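Local coordinates for protein orotidine 5'-phosphate decarboxylase (Lactobacillus acidophilus, PDB 3TFX) that probably catalyses the decarboxylation of orotidine 5'-monophosphate to uridine 5'-monophosphate, the last step of de novo UMP synthesis, as a homodimer, at residues A[59-64]-A[82-87]. Residues are numbered along the deposited sequence; the frame is centred on the assembly and turned at random.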
# COMPACT_ATOMS: atom_id res chain seq x y z
N ILE A 59 -11.58 13.74 1.83
CA ILE A 59 -10.79 12.81 1.00
C ILE A 59 -10.75 11.42 1.59
O ILE A 59 -10.42 11.23 2.75
CB ILE A 59 -9.32 13.33 0.71
CG1 ILE A 59 -9.30 14.41 -0.38
CG2 ILE A 59 -8.40 12.21 0.24
CD1 ILE A 59 -9.61 15.79 0.13
N PHE A 60 -11.11 10.43 0.76
CA PHE A 60 -10.84 9.03 1.02
C PHE A 60 -9.49 8.78 0.37
O PHE A 60 -9.39 8.68 -0.85
CB PHE A 60 -11.99 8.18 0.43
CG PHE A 60 -11.78 6.68 0.46
CD1 PHE A 60 -10.68 6.08 1.08
CD2 PHE A 60 -12.71 5.85 -0.15
CE1 PHE A 60 -10.52 4.68 1.07
CE2 PHE A 60 -12.57 4.47 -0.16
CZ PHE A 60 -11.47 3.88 0.45
N LEU A 61 -8.43 8.75 1.17
CA LEU A 61 -7.10 8.45 0.65
C LEU A 61 -6.83 6.94 0.69
O LEU A 61 -6.56 6.36 1.75
CB LEU A 61 -6.00 9.22 1.40
CG LEU A 61 -4.56 9.01 0.93
CD1 LEU A 61 -4.42 9.13 -0.60
CD2 LEU A 61 -3.67 10.01 1.61
N ASP A 62 -6.90 6.33 -0.49
CA ASP A 62 -7.01 4.89 -0.63
C ASP A 62 -5.68 4.27 -1.08
O ASP A 62 -5.49 3.96 -2.27
CB ASP A 62 -8.14 4.59 -1.62
CG ASP A 62 -8.41 3.10 -1.80
OD1 ASP A 62 -7.81 2.25 -1.09
OD2 ASP A 62 -9.23 2.78 -2.68
N LEU A 63 -4.79 4.06 -0.12
CA LEU A 63 -3.44 3.56 -0.37
C LEU A 63 -3.21 2.12 0.09
O LEU A 63 -2.12 1.57 -0.12
CB LEU A 63 -2.42 4.48 0.31
CG LEU A 63 -1.74 5.65 -0.41
CD1 LEU A 63 -2.43 6.13 -1.70
CD2 LEU A 63 -1.46 6.81 0.57
N LYS A 64 -4.22 1.52 0.74
CA LYS A 64 -4.22 0.09 1.14
C LYS A 64 -2.92 -0.37 1.83
O LYS A 64 -2.25 -1.31 1.39
CB LYS A 64 -4.55 -0.83 -0.06
CG LYS A 64 -5.83 -0.46 -0.81
CD LYS A 64 -6.27 -1.56 -1.77
CE LYS A 64 -7.61 -1.19 -2.47
NZ LYS A 64 -7.57 0.16 -3.15
N LEU A 82 -2.58 14.89 7.24
CA LEU A 82 -3.07 15.50 6.00
C LEU A 82 -4.54 15.93 6.06
O LEU A 82 -5.02 16.63 5.17
CB LEU A 82 -2.87 14.53 4.83
CG LEU A 82 -1.56 14.42 4.04
CD1 LEU A 82 -0.37 15.05 4.76
CD2 LEU A 82 -1.27 12.98 3.67
N GLY A 83 -5.24 15.51 7.10
CA GLY A 83 -6.65 15.89 7.29
C GLY A 83 -7.62 15.12 6.41
O GLY A 83 -8.66 15.65 6.01
N ILE A 84 -7.29 13.86 6.10
CA ILE A 84 -8.19 12.99 5.31
C ILE A 84 -9.31 12.41 6.19
O ILE A 84 -9.30 12.58 7.42
CB ILE A 84 -7.43 11.91 4.42
CG1 ILE A 84 -6.99 10.64 5.17
CG2 ILE A 84 -6.28 12.54 3.60
CD1 ILE A 84 -6.06 10.82 6.31
N THR A 85 -10.30 11.77 5.55
CA THR A 85 -11.50 11.31 6.24
C THR A 85 -11.56 9.77 6.33
O THR A 85 -11.88 9.23 7.38
CB THR A 85 -12.78 11.88 5.55
OG1 THR A 85 -12.57 13.27 5.22
CG2 THR A 85 -14.01 11.76 6.46
N PHE A 86 -11.27 9.09 5.21
CA PHE A 86 -11.22 7.63 5.16
C PHE A 86 -9.87 7.23 4.60
O PHE A 86 -9.34 7.91 3.72
CB PHE A 86 -12.26 7.02 4.18
CG PHE A 86 -13.72 7.16 4.60
CD1 PHE A 86 -14.10 7.66 5.84
CD2 PHE A 86 -14.71 6.71 3.73
CE1 PHE A 86 -15.46 7.77 6.18
CE2 PHE A 86 -16.05 6.80 4.07
CZ PHE A 86 -16.43 7.34 5.29
N THR A 87 -9.34 6.11 5.08
CA THR A 87 -8.15 5.51 4.52
C THR A 87 -8.20 3.98 4.65
O THR A 87 -8.91 3.46 5.52
CB THR A 87 -6.88 6.12 5.17
OG1 THR A 87 -5.82 6.15 4.21
CG2 THR A 87 -6.44 5.36 6.38
O HOH W 1 -10.90 15.21 4.25
O HOH W 2 -4.42 4.03 2.87
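Phe60 and Phe86 pair as neighbours in two parallel strands: Ile59 O accepts Thr85 N at 2.9 Å and, weakly, Phe86 N, while Leu61 N returns a 2.8 Å bond to Phe86 O. One residue further along, the Thr87 hydroxyl adds a side-chain bond, OG1 donating to Leu61 O at 2.6 Å in the carbonyl plane. A water donates to that same OG1 and accepts from Leu63 N, carrying the link onward. With alanine here in place of Thr87, Leu61 O would probably lose this donor and the water its acceptor. On the barrel-interior face, Phe60 CD1 rests 3.6 Å from Phe86 CB; with CG of Phe86 anti to its carbonyl carbon (chi1 -69°), the second ring leads away and meets Phe33. On the face of Leu61 and Thr87, Ile84 CG2, from the loop before the strand, lies 4.0 Å from both Ile59 CG2 and Leu61 CB, beneath helices 46-54 and 69-80. Beyond the pairing, Lys64 NZ bridges to Asp62 OD1 at 2.9 Å; Lys35 of the same chain pairs with Asp62, and Asp67 of the second subunit with Lys64. This is a beta-alpha-beta unit of a TIM barrel, its strand 58-65 delivering the predicted proton donor Lys64 to the active site.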